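Lpg0393 helical bundle domain-containing protein (Legionella pneumophila subsp. pneumophila str. Philadelphia 1, PDB 4R0G) probably acts as a guanine-nucleotide exchange factor for the small GTPases Rab5, Rab21 and Rab22 through a VPS9-like domain. Local coordinates at residues L19-P24 with S83-T88; K25-Y30 with D41-L46; Y108-K113 with L120-M125. All blocks are in the same frame, centred on the assembly; numbering follows the deposited sequence.

All three contacts lie within the VPS9-like part of this all-helical chain, without hydrogen bonds between their segments. Contact 1 is the most central, its centre about 4 Å from that of the chain, and packs a leucine and a proline onto an alanine and a leucine of helix 80-101. Contact 2, its centre about 11 Å from that of contact 1, shares helix 23-30 and is also buried, but includes a methionine. Contact 3, its centre about 26 Å from that of the chain, is partly buried and sets a loop against helix 116-126 with a Met-aromatic pair. Contacts 1 and 2 touch through T88 and V44, contacts 2 and 3 through S45, L120 and M123.

Contact 1: residues L19-P24 with S83-T88; sequences LFLQWP and SYALTT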
ATOM      1  N   LEU A  19      11.355   5.577  13.842  1.00 47.57           N
ATOM      2  CA  LEU A  19      11.506   6.577  14.881  1.00 47.39           C
ATOM      3  C   LEU A  19      11.728   7.963  14.272  1.00 42.98           C
ATOM      4  O   LEU A  19      11.104   8.932  14.690  1.00 41.05           O
ATOM      5  CB  LEU A  19      12.630   6.186  15.855  1.00 49.43           C
ATOM      6  CG  LEU A  19      12.936   7.245  16.910  1.00 52.80           C
ATOM      7  CD1 LEU A  19      11.654   7.545  17.718  1.00 47.51           C
ATOM      8  CD2 LEU A  19      14.142   6.831  17.792  1.00 43.57           C
ATOM      9  N   PHE A  20      12.603   8.060  13.279  1.00 43.31           N
ATOM     10  CA  PHE A  20      12.865   9.366  12.677  1.00 42.24           C
ATOM     11  C   PHE A  20      11.596  10.033  12.156  1.00 45.50           C
ATOM     12  O   PHE A  20      11.414  11.234  12.331  1.00 41.90           O
ATOM     13  CB  PHE A  20      13.880   9.259  11.573  1.00 44.58           C
ATOM     14  CG  PHE A  20      13.823  10.401  10.595  1.00 52.24           C
ATOM     15  CD1 PHE A  20      14.278  11.664  10.957  1.00 45.71           C
ATOM     16  CD2 PHE A  20      13.346  10.215   9.296  1.00 47.01           C
ATOM     17  CE1 PHE A  20      14.237  12.729  10.074  1.00 36.83           C
ATOM     18  CE2 PHE A  20      13.322  11.288   8.404  1.00 47.59           C
ATOM     19  CZ  PHE A  20      13.781  12.547   8.809  1.00 43.06           C
ATOM     20  N   LEU A  21      10.714   9.218  11.561  1.00 48.22           N
ATOM     21  CA  LEU A  21       9.398   9.630  11.023  1.00 41.43           C
ATOM     22  C   LEU A  21       8.391  10.115  12.068  1.00 41.91           C
ATOM     23  O   LEU A  21       7.276  10.500  11.728  1.00 39.93           O
ATOM     24  CB  LEU A  21       8.771   8.500  10.199  1.00 44.25           C
ATOM     25  CG  LEU A  21       9.478   8.137   8.878  1.00 45.80           C
ATOM     26  CD1 LEU A  21       8.734   7.072   8.140  1.00 43.12           C
ATOM     27  CD2 LEU A  21       9.622   9.349   8.002  1.00 38.04           C
ATOM     28  N   GLN A  22       8.774  10.043  13.340  1.00 39.89           N
ATOM     29  CA  GLN A  22       7.920  10.443  14.458  1.00 47.52           C
ATOM     30  C   GLN A  22       8.150  11.918  14.772  1.00 45.68           C
ATOM     31  O   GLN A  22       7.475  12.542  15.606  1.00 40.94           O
ATOM     32  CB  GLN A  22       8.299   9.605  15.668  1.00 50.86           C
ATOM     33  CG  GLN A  22       7.182   9.042  16.482  1.00 55.26           C
ATOM     34  CD  GLN A  22       7.686   7.942  17.404  1.00 58.66           C
ATOM     35  OE1 GLN A  22       7.457   6.762  17.145  1.00 56.16           O
ATOM     36  NE2 GLN A  22       8.396   8.327  18.479  1.00 70.79           N
ATOM     37  N   TRP A  23       9.147  12.441  14.080  1.00 41.59           N
ATOM     38  CA  TRP A  23       9.602  13.809  14.216  1.00 45.54           C
ATOM     39  C   TRP A  23       8.496  14.838  14.031  1.00 47.53           C
ATOM     40  O   TRP A  23       8.316  15.718  14.884  1.00 46.21           O
ATOM     41  CB  TRP A  23      10.689  14.055  13.171  1.00 43.06           C
ATOM     42  CG  TRP A  23      11.441  15.311  13.291  1.00 46.03           C
ATOM     43  CD1 TRP A  23      11.633  16.056  14.420  1.00 48.74           C
ATOM     44  CD2 TRP A  23      12.163  15.964  12.245  1.00 51.37           C
ATOM     45  NE1 TRP A  23      12.420  17.142  14.137  1.00 47.57           N
ATOM     46  CE2 TRP A  23      12.766  17.115  12.813  1.00 50.17           C
ATOM     47  CE3 TRP A  23      12.358  15.692  10.882  1.00 45.99           C
ATOM     48  CZ2 TRP A  23      13.550  18.013  12.060  1.00 50.89           C
ATOM     49  CZ3 TRP A  23      13.138  16.578  10.130  1.00 51.96           C
ATOM     50  CH2 TRP A  23      13.733  17.733  10.731  1.00 52.42           C
ATOM     51  N   PRO A  24       7.760  14.760  12.902  1.00 49.30           N
ATOM     52  CA  PRO A  24       6.823  15.864  12.736  1.00 47.43           C
ATOM     53  C   PRO A  24       5.685  15.862  13.785  1.00 51.94           C
ATOM     54  O   PRO A  24       5.046  16.897  14.014  1.00 50.14           O
ATOM     55  CB  PRO A  24       6.349  15.709  11.280  1.00 34.93           C
ATOM     56  CG  PRO A  24       6.629  14.342  10.902  1.00 43.37           C
ATOM     57  CD  PRO A  24       7.705  13.811  11.767  1.00 47.92           C
ATOM     58  N   SER A  83       3.425   7.594   5.758  1.00 44.35           N
ATOM     59  CA  SER A  83       3.685   8.139   4.447  1.00 41.17           C
ATOM     60  C   SER A  83       3.595   9.656   4.449  1.00 41.93           C
ATOM     61  O   SER A  83       4.487  10.327   3.925  1.00 42.10           O
ATOM     62  CB  SER A  83       2.747   7.558   3.407  1.00 37.31           C
ATOM     63  OG  SER A  83       2.764   8.423   2.299  1.00 43.14           O
ATOM     64  N   TYR A  84       2.531  10.192   5.044  1.00 40.62           N
ATOM     65  CA  TYR A  84       2.374  11.643   5.165  1.00 41.28           C
ATOM     66  C   TYR A  84       3.597  12.260   5.844  1.00 43.75           C
ATOM     67  O   TYR A  84       4.034  13.349   5.463  1.00 45.16           O
ATOM     68  CB  TYR A  84       1.090  11.999   5.928  1.00 43.62           C
ATOM     69  CG  TYR A  84       0.758  13.492   6.007  1.00 50.38           C
ATOM     70  CD1 TYR A  84       0.194  14.160   4.923  1.00 53.16           C
ATOM     71  CD2 TYR A  84       0.967  14.221   7.185  1.00 48.55           C
ATOM     72  CE1 TYR A  84      -0.134  15.527   4.993  1.00 53.80           C
ATOM     73  CE2 TYR A  84       0.640  15.580   7.274  1.00 50.80           C
ATOM     74  CZ  TYR A  84       0.088  16.230   6.170  1.00 58.38           C
ATOM     75  OH  TYR A  84      -0.229  17.580   6.237  1.00 61.53           O
ATOM     76  N   ALA A  85       4.139  11.574   6.852  1.00 38.29           N
ATOM     77  CA  ALA A  85       5.317  12.077   7.542  1.00 39.29           C
ATOM     78  C   ALA A  85       6.412  12.261   6.524  1.00 39.74           C
ATOM     79  O   ALA A  85       6.947  13.349   6.344  1.00 39.36           O
ATOM     80  CB  ALA A  85       5.762  11.104   8.598  1.00 43.47           C
ATOM     81  N   LEU A  86       6.702  11.173   5.824  1.00 42.55           N
ATOM     82  CA  LEU A  86       7.790  11.112   4.875  1.00 38.56           C
ATOM     83  C   LEU A  86       7.694  12.215   3.839  1.00 40.86           C
ATOM     84  O   LEU A  86       8.659  12.932   3.591  1.00 38.85           O
ATOM     85  CB  LEU A  86       7.796   9.752   4.214  1.00 37.35           C
ATOM     86  CG  LEU A  86       8.989   9.640   3.288  1.00 45.02           C
ATOM     87  CD1 LEU A  86       9.799   8.428   3.641  1.00 43.15           C
ATOM     88  CD2 LEU A  86       8.464   9.555   1.865  1.00 45.25           C
ATOM     89  N   THR A  87       6.515  12.376   3.258  1.00 41.38           N
ATOM     90  CA  THR A  87       6.335  13.360   2.198  1.00 39.35           C
ATOM     91  C   THR A  87       6.416  14.781   2.732  1.00 40.12           C
ATOM     92  O   THR A  87       6.975  15.655   2.073  1.00 43.34           O
ATOM     93  CB  THR A  87       5.013  13.146   1.464  1.00 41.92           C
ATOM     94  OG1 THR A  87       3.975  12.998   2.439  1.00 46.65           O
ATOM     95  CG2 THR A  87       5.077  11.879   0.592  1.00 35.01           C
ATOM     96  N   THR A  88       5.858  15.008   3.915  1.00 36.30           N
ATOM     97  CA  THR A  88       5.893  16.314   4.520  1.00 35.00           C
ATOM     98  C   THR A  88       7.344  16.686   4.855  1.00 43.41           C
ATOM     99  O   THR A  88       7.730  17.856   4.852  1.00 40.03           O
ATOM    100  CB  THR A  88       5.112  16.314   5.818  1.00 39.23           C
ATOM    101  OG1 THR A  88       3.787  15.847   5.580  1.00 41.82           O
ATOM    102  CG2 THR A  88       5.051  17.736   6.424  1.00 43.17           C
TER
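L21 and P24 lie against A85 and L86 on helix 80-101, at the bend between helices 17-20 and 23-30. L21 CB leaves the backbone on the side facing that helix. From CB, CG turns anti to the carbonyl carbon (chi1 -68°), and there the chain forks: CD1 carries on extended from CA, while CD2 branches toward helix 80-101 and makes the contact. This methyl rests on the backbone of L86, with L21 CD2 4.0 Å from L86 CA and 4.2 Å from L86 CB. The A85 methyl is a little further off, 4.3 Å from L21 CD2. The bend, a type I beta turn from F20 to W23 within the VPS9-like region, lets one short piece of chain present both a leucine and a proline to the same helix. A85 CB faces both, 3.5 Å from L21 O and 4.1 Å from P24 CG. The small A85 side chain is consistent with this close approach, the L21 and A85 CA atoms being 5.9 Å apart. Beyond the two segments, L67 of helix 58-71 touches both L21 and L86, while I89 packs against P24 and W23.

Contact 2: residues K25-Y30 with D41-L46; sequences KFIAEY and DEMVSL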
ATOM      1  N   LYS A  25       5.470  14.731  14.451  1.00 49.97           N
ATOM      2  CA  LYS A  25       4.499  14.677  15.543  1.00 52.29           C
ATOM      3  C   LYS A  25       5.054  15.385  16.793  1.00 54.25           C
ATOM      4  O   LYS A  25       4.313  16.014  17.547  1.00 56.70           O
ATOM      5  CB  LYS A  25       4.102  13.217  15.834  1.00 53.97           C
ATOM      6  CG  LYS A  25       3.005  13.068  16.859  1.00 58.36           C
ATOM      7  CD  LYS A  25       3.014  11.694  17.528  1.00 67.37           C
ATOM      8  CE  LYS A  25       1.965  11.648  18.662  1.00 81.49           C
ATOM      9  NZ  LYS A  25       1.558  10.257  19.058  1.00 87.55           N
ATOM     10  N   PHE A  26       6.363  15.283  17.002  1.00 52.07           N
ATOM     11  CA  PHE A  26       7.030  15.984  18.100  1.00 55.33           C
ATOM     12  C   PHE A  26       7.048  17.493  17.856  1.00 57.79           C
ATOM     13  O   PHE A  26       6.715  18.300  18.731  1.00 57.74           O
ATOM     14  CB  PHE A  26       8.459  15.421  18.290  1.00 59.48           C
ATOM     15  CG  PHE A  26       9.439  16.380  18.925  1.00 59.45           C
ATOM     16  CD1 PHE A  26       9.476  16.550  20.306  1.00 59.00           C
ATOM     17  CD2 PHE A  26      10.347  17.088  18.138  1.00 56.52           C
ATOM     18  CE1 PHE A  26      10.382  17.425  20.885  1.00 58.32           C
ATOM     19  CE2 PHE A  26      11.263  17.966  18.714  1.00 57.91           C
ATOM     20  CZ  PHE A  26      11.280  18.131  20.089  1.00 62.36           C
ATOM     21  N   ILE A  27       7.428  17.861  16.642  1.00 60.55           N
ATOM     22  CA  ILE A  27       7.439  19.255  16.248  1.00 55.19           C
ATOM     23  C   ILE A  27       6.049  19.853  16.442  1.00 55.81           C
ATOM     24  O   ILE A  27       5.918  21.015  16.765  1.00 62.00           O
ATOM     25  CB  ILE A  27       7.951  19.400  14.808  1.00 47.82           C
ATOM     26  CG1 ILE A  27       9.443  19.083  14.784  1.00 56.71           C
ATOM     27  CG2 ILE A  27       7.721  20.792  14.258  1.00 44.55           C
ATOM     28  CD1 ILE A  27      10.086  19.208  13.410  1.00 58.21           C
ATOM     29  N   ALA A  28       5.005  19.057  16.305  1.00 58.75           N
ATOM     30  CA  ALA A  28       3.668  19.614  16.423  1.00 62.65           C
ATOM     31  C   ALA A  28       3.319  19.879  17.881  1.00 64.81           C
ATOM     32  O   ALA A  28       2.523  20.766  18.176  1.00 68.37           O
ATOM     33  CB  ALA A  28       2.651  18.705  15.775  1.00 61.09           C
ATOM     34  N   GLU A  29       3.901  19.097  18.789  1.00 64.04           N
ATOM     35  CA  GLU A  29       3.691  19.321  20.221  1.00 70.06           C
ATOM     36  C   GLU A  29       4.599  20.380  20.832  1.00 69.23           C
ATOM     37  O   GLU A  29       4.151  21.213  21.626  1.00 70.61           O
ATOM     38  CB  GLU A  29       3.782  18.017  21.007  1.00 71.09           C
ATOM     39  CG  GLU A  29       2.571  17.149  20.792  1.00 86.57           C
ATOM     40  CD  GLU A  29       2.417  16.100  21.865  1.00 93.80           C
ATOM     41  OE1 GLU A  29       3.399  15.350  22.091  1.00 95.35           O
ATOM     42  OE2 GLU A  29       1.321  16.034  22.475  1.00 89.66           O
ATOM     43  N   TYR A  30       5.873  20.342  20.460  1.00 63.16           N
ATOM     44  CA  TYR A  30       6.841  21.305  20.953  1.00 57.91           C
ATOM     45  C   TYR A  30       6.368  22.704  20.634  1.00 63.26           C
ATOM     46  O   TYR A  30       6.624  23.626  21.401  1.00 75.84           O
ATOM     47  CB  TYR A  30       8.210  21.038  20.329  1.00 62.86           C
ATOM     48  CG  TYR A  30       9.341  21.902  20.831  1.00 65.09           C
ATOM     49  CD1 TYR A  30       9.899  21.692  22.085  1.00 66.20           C
ATOM     50  CD2 TYR A  30       9.889  22.905  20.030  1.00 67.19           C
ATOM     51  CE1 TYR A  30      10.966  22.479  22.552  1.00 58.99           C
ATOM     52  CE2 TYR A  30      10.955  23.690  20.481  1.00 70.67           C
ATOM     53  CZ  TYR A  30      11.484  23.473  21.749  1.00 68.43           C
ATOM     54  OH  TYR A  30      12.528  24.244  22.205  1.00 68.92           O
ATOM     55  N   ASP A  41       1.798  24.312   5.388  1.00 73.13           N
ATOM     56  CA  ASP A  41       2.836  25.289   5.090  1.00 67.97           C
ATOM     57  C   ASP A  41       3.575  25.695   6.364  1.00 63.37           C
ATOM     58  O   ASP A  41       4.783  25.930   6.332  1.00 58.86           O
ATOM     59  CB  ASP A  41       2.237  26.513   4.356  1.00 78.16           C
ATOM     60  CG  ASP A  41       2.959  26.834   3.015  1.00 82.35           C
ATOM     61  OD1 ASP A  41       4.222  26.740   2.948  1.00 69.49           O
ATOM     62  OD2 ASP A  41       2.250  27.191   2.030  1.00 79.59           O
ATOM     63  N   GLU A  42       2.849  25.747   7.482  1.00 68.97           N
ATOM     64  CA  GLU A  42       3.420  26.131   8.777  1.00 58.83           C
ATOM     65  C   GLU A  42       4.332  25.018   9.289  1.00 59.55           C
ATOM     66  O   GLU A  42       5.461  25.241   9.758  1.00 59.30           O
ATOM     67  CB  GLU A  42       2.301  26.399   9.780  1.00 61.53           C
ATOM     68  N   MET A  43       3.804  23.807   9.182  1.00 64.51           N
ATOM     69  CA  MET A  43       4.474  22.582   9.570  1.00 51.60           C
ATOM     70  C   MET A  43       5.758  22.318   8.782  1.00 48.98           C
ATOM     71  O   MET A  43       6.696  21.709   9.289  1.00 49.88           O
ATOM     72  CB  MET A  43       3.490  21.441   9.359  1.00 53.60           C
ATOM     73  CG  MET A  43       4.008  20.148   9.842  1.00 57.21           C
ATOM     74  SD  MET A  43       4.645  20.325  11.521  1.00 69.53           S
ATOM     75  CE  MET A  43       5.418  18.772  11.646  1.00 39.89           C
ATOM     76  N   VAL A  44       5.785  22.758   7.531  1.00 48.76           N
ATOM     77  CA  VAL A  44       6.955  22.591   6.692  1.00 48.16           C
ATOM     78  C   VAL A  44       7.948  23.667   7.075  1.00 50.38           C
ATOM     79  O   VAL A  44       9.165  23.451   7.041  1.00 48.35           O
ATOM     80  CB  VAL A  44       6.592  22.688   5.195  1.00 52.25           C
ATOM     81  CG1 VAL A  44       7.862  22.844   4.318  1.00 49.66           C
ATOM     82  CG2 VAL A  44       5.786  21.481   4.786  1.00 45.30           C
ATOM     83  N   SER A  45       7.404  24.824   7.452  1.00 49.99           N
ATOM     84  CA  SER A  45       8.200  25.950   7.910  1.00 51.76           C
ATOM     85  C   SER A  45       8.979  25.578   9.149  1.00 49.19           C
ATOM     86  O   SER A  45      10.201  25.708   9.165  1.00 48.37           O
ATOM     87  CB  SER A  45       7.316  27.160   8.171  1.00 52.52           C
ATOM     88  OG  SER A  45       6.769  27.612   6.948  1.00 51.17           O
ATOM     89  N   LEU A  46       8.282  25.081  10.165  1.00 47.66           N
ATOM     90  CA  LEU A  46       8.957  24.624  11.382  1.00 49.42           C
ATOM     91  C   LEU A  46      10.065  23.568  11.114  1.00 51.04           C
ATOM     92  O   LEU A  46      11.226  23.722  11.566  1.00 46.01           O
ATOM     93  CB  LEU A  46       7.936  24.153  12.424  1.00 49.52           C
ATOM     94  CG  LEU A  46       6.787  25.122  12.764  1.00 50.15           C
ATOM     95  CD1 LEU A  46       5.680  24.412  13.508  1.00 51.12           C
ATOM     96  CD2 LEU A  46       7.259  26.285  13.606  1.00 55.45           C
TER
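A helix-helix packing contact within the VPS9-like region joins helices 23-30 and 40-53, which follow each other in the chain, and I27 carries the first helix's share of it. Its CG2 branch, anti to the backbone N, does most of the touching: I27 CG2 lies 3.8 Å from L46 CB and 4.0 Å from M43 CE. M43 arrives at an oblique angle to I27. Its CG stands anti to the backbone N, and the chain then bends at chi2 (49°), which carries the terminal methyl across to the isoleucine. M43 CE thereby also comes within 4.1 Å of I27 CB, so the methyl meets the isoleucine at its branch point as well as at CG2. L46 meets the same isoleucine from a different position on its helix; L46 and I27 lie alongside, running in opposite senses, with L46 CB as the touching atom. All three residues are buried, and the contact between them is wholly apolar. The loop residue Q38 touches both A28 and M43 beside this packing. Elsewhere on the two helices, F26 meets the ring of Y8 from helix 5-14, and V44 packs on I91 and A92 of helix 80-101.

Contact 3: residues Y108-K113 with L120-M125; sequences YITSKK and LQLMTM
Y108 and M123 form the close part of this contact, a Met-aromatic pair between the loop after helix 80-101 and helix 116-126. The methionine approaches the rim of the tyrosine ring rather than its face: M123 SD is 5.1 Å from the ring centroid and 79° off the ring normal. Its methyl lies at the same edge, in the ring plane, with M123 CE 3.6 Å from Y108 CD1. The sulfur reaches the adjoining edge atom, M123 SD to Y108 CE1 being 3.9 Å. M123 takes this position through bends at chi2 (-73°) and chi3 (129°), which turn its end toward the loop, and the two side chains cross at a slant.

Packing is looser where the loop runs on from Y108. L122 sets out from its CA toward the loop, but its closest approach, L122 CD1 to Y108 O, is 4.1 Å. T110 is met at the margin, with T110 CG2 4.5 Å from the same leucine methyl. T110 OG1 is engaged within the loop instead, accepting a weak hydrogen bond from K112 N. From S111 onward the loop makes no contact with 120-125, and S111, K112 and K113 are exposed, as are Q121, T124 and M125 on the helix.

The buried end of the contact is built into the neighbouring helices: the ring of Y108 stacks with that of Y99 on helix 80-101, while F49 of helix 40-53 packs against both L122 and M123, and L120 reaches S45 of that helix.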
ATOM      1  N   TYR A 108      18.699  31.752   9.122  1.00 61.08           N
ATOM      2  CA  TYR A 108      17.770  30.858   9.815  1.00 58.34           C
ATOM      3  C   TYR A 108      18.276  30.350  11.172  1.00 56.87           C
ATOM      4  O   TYR A 108      17.485  29.869  11.990  1.00 59.88           O
ATOM      5  CB  TYR A 108      17.342  29.713   8.868  1.00 54.99           C
ATOM      6  CG  TYR A 108      16.610  30.212   7.622  1.00 55.58           C
ATOM      7  CD1 TYR A 108      15.218  30.352   7.614  1.00 49.54           C
ATOM      8  CD2 TYR A 108      17.318  30.565   6.464  1.00 46.61           C
ATOM      9  CE1 TYR A 108      14.550  30.813   6.492  1.00 47.73           C
ATOM     10  CE2 TYR A 108      16.665  31.037   5.343  1.00 43.79           C
ATOM     11  CZ  TYR A 108      15.277  31.163   5.355  1.00 49.79           C
ATOM     12  OH  TYR A 108      14.620  31.633   4.228  1.00 44.50           O
ATOM     13  N   ILE A 109      19.572  30.532  11.434  1.00 59.94           N
ATOM     14  CA  ILE A 109      20.213  29.952  12.624  1.00 64.61           C
ATOM     15  C   ILE A 109      20.309  30.877  13.837  1.00 64.77           C
ATOM     16  O   ILE A 109      20.936  31.938  13.760  1.00 75.27           O
ATOM     17  CB  ILE A 109      21.614  29.407  12.322  1.00 55.71           C
ATOM     18  CG1 ILE A 109      21.511  28.145  11.477  1.00 57.07           C
ATOM     19  CG2 ILE A 109      22.318  29.055  13.608  1.00 63.82           C
ATOM     20  CD1 ILE A 109      22.843  27.694  10.861  1.00 61.40           C
ATOM     21  N   THR A 110      19.657  30.471  14.932  1.00 58.25           N
ATOM     22  CA  THR A 110      19.706  31.164  16.224  1.00 69.73           C
ATOM     23  C   THR A 110      19.570  30.187  17.400  1.00 77.79           C
ATOM     24  O   THR A 110      18.834  29.184  17.313  1.00 70.60           O
ATOM     25  CB  THR A 110      18.539  32.135  16.425  1.00 74.82           C
ATOM     26  OG1 THR A 110      17.433  31.410  16.975  1.00 69.25           O
ATOM     27  CG2 THR A 110      18.120  32.797  15.115  1.00 81.86           C
ATOM     28  N   SER A 111      20.238  30.526  18.507  1.00 78.27           N
ATOM     29  CA  SER A 111      20.136  29.792  19.772  1.00 69.70           C
ATOM     30  C   SER A 111      18.908  30.204  20.582  1.00 66.28           C
ATOM     31  O   SER A 111      18.560  29.543  21.558  1.00 66.42           O
ATOM     32  CB  SER A 111      21.384  30.000  20.634  1.00 71.58           C
ATOM     33  OG  SER A 111      22.535  30.208  19.837  1.00 89.79           O
ATOM     34  N   LYS A 112      18.264  31.304  20.194  1.00 64.35           N
ATOM     35  CA  LYS A 112      17.121  31.800  20.949  1.00 64.05           C
ATOM     36  C   LYS A 112      15.971  30.833  20.750  1.00 69.08           C
ATOM     37  O   LYS A 112      15.546  30.610  19.617  1.00 76.53           O
ATOM     38  CB  LYS A 112      16.708  33.203  20.476  1.00 66.01           C
ATOM     39  CG  LYS A 112      15.619  33.841  21.354  1.00 73.14           C
ATOM     40  CD  LYS A 112      15.003  35.087  20.714  1.00 80.29           C
ATOM     41  CE  LYS A 112      16.019  35.855  19.853  1.00 72.89           C
ATOM     42  NZ  LYS A 112      15.343  36.978  19.139  1.00 76.36           N
ATOM     43  N   LYS A 113      15.427  30.280  21.829  1.00 68.85           N
ATOM     44  CA  LYS A 113      14.324  29.333  21.663  1.00 64.95           C
ATOM     45  C   LYS A 113      13.033  30.101  21.330  1.00 61.09           C
ATOM     46  O   LYS A 113      12.535  30.853  22.156  1.00 65.65           O
ATOM     47  CB  LYS A 113      14.155  28.472  22.938  1.00 56.84           C
ATOM     48  N   LEU A 120       7.484  31.546  12.299  1.00 63.97           N
ATOM     49  CA  LEU A 120       6.767  31.933  11.088  1.00 62.36           C
ATOM     50  C   LEU A 120       7.112  33.369  10.713  1.00 61.36           C
ATOM     51  O   LEU A 120       7.193  33.714   9.538  1.00 64.47           O
ATOM     52  CB  LEU A 120       5.250  31.745  11.250  1.00 60.12           C
ATOM     53  CG  LEU A 120       4.760  30.303  11.425  1.00 65.31           C
ATOM     54  CD1 LEU A 120       3.251  30.226  11.590  1.00 76.32           C
ATOM     55  CD2 LEU A 120       5.196  29.403  10.269  1.00 68.17           C
ATOM     56  N   GLN A 121       7.345  34.209  11.712  1.00 65.25           N
ATOM     57  CA  GLN A 121       7.777  35.566  11.407  1.00 71.89           C
ATOM     58  C   GLN A 121       9.201  35.625  10.876  1.00 68.47           C
ATOM     59  O   GLN A 121       9.466  36.370   9.934  1.00 68.23           O
ATOM     60  CB  GLN A 121       7.574  36.519  12.581  1.00 69.11           C
ATOM     61  CG  GLN A 121       6.377  37.432  12.362  1.00 77.83           C
ATOM     62  CD  GLN A 121       6.370  38.618  13.289  1.00 83.20           C
ATOM     63  OE1 GLN A 121       7.126  39.581  13.093  1.00 79.97           O
ATOM     64  NE2 GLN A 121       5.511  38.565  14.313  1.00 80.46           N
ATOM     65  N   LEU A 122      10.099  34.842  11.476  1.00 61.53           N
ATOM     66  CA  LEU A 122      11.473  34.738  11.007  1.00 59.16           C
ATOM     67  C   LEU A 122      11.429  34.286   9.563  1.00 63.49           C
ATOM     68  O   LEU A 122      12.203  34.753   8.719  1.00 58.72           O
ATOM     69  CB  LEU A 122      12.254  33.706  11.826  1.00 52.43           C
ATOM     70  CG  LEU A 122      13.764  33.946  12.033  1.00 55.63           C
ATOM     71  CD1 LEU A 122      14.546  32.671  12.427  1.00 54.36           C
ATOM     72  CD2 LEU A 122      14.447  34.662  10.868  1.00 45.58           C
ATOM     73  N   MET A 123      10.504  33.376   9.286  1.00 58.92           N
ATOM     74  CA  MET A 123      10.476  32.748   7.984  1.00 58.16           C
ATOM     75  C   MET A 123      10.102  33.790   6.959  1.00 60.26           C
ATOM     76  O   MET A 123      10.729  33.888   5.908  1.00 62.46           O
ATOM     77  CB  MET A 123       9.506  31.564   7.965  1.00 67.17           C
ATOM     78  CG  MET A 123       9.936  30.379   8.867  1.00 58.31           C
ATOM     79  SD  MET A 123      11.326  29.436   8.217  1.00 57.95           S
ATOM     80  CE  MET A 123      12.366  29.451   9.648  1.00 62.23           C
ATOM     81  N   THR A 124       9.122  34.617   7.296  1.00 63.95           N
ATOM     82  CA  THR A 124       8.682  35.673   6.374  1.00 68.43           C
ATOM     83  C   THR A 124       9.700  36.796   6.213  1.00 57.03           C
ATOM     84  O   THR A 124       9.752  37.424   5.173  1.00 61.58           O
ATOM     85  CB  THR A 124       7.301  36.250   6.748  1.00 64.70           C
ATOM     86  OG1 THR A 124       7.364  36.835   8.050  1.00 70.40           O
ATOM     87  CG2 THR A 124       6.246  35.143   6.737  1.00 64.83           C
ATOM     88  N   MET A 125      10.489  37.057   7.245  1.00 60.42           N
ATOM     89  CA  MET A 125      11.528  38.086   7.170  1.00 69.08           C
ATOM     90  C   MET A 125      12.596  37.674   6.169  1.00 67.54           C
ATOM     91  O   MET A 125      13.110  38.486   5.395  1.00 64.84           O
ATOM     92  CB  MET A 125      12.211  38.280   8.537  1.00 69.72           C
ATOM     93  CG  MET A 125      11.324  38.770   9.684  1.00 72.40           C
ATOM     94  SD  MET A 125      10.729  40.476   9.524  1.00 87.96           S
ATOM     95  CE  MET A 125       9.132  40.218   8.784  1.00 73.71           C
TER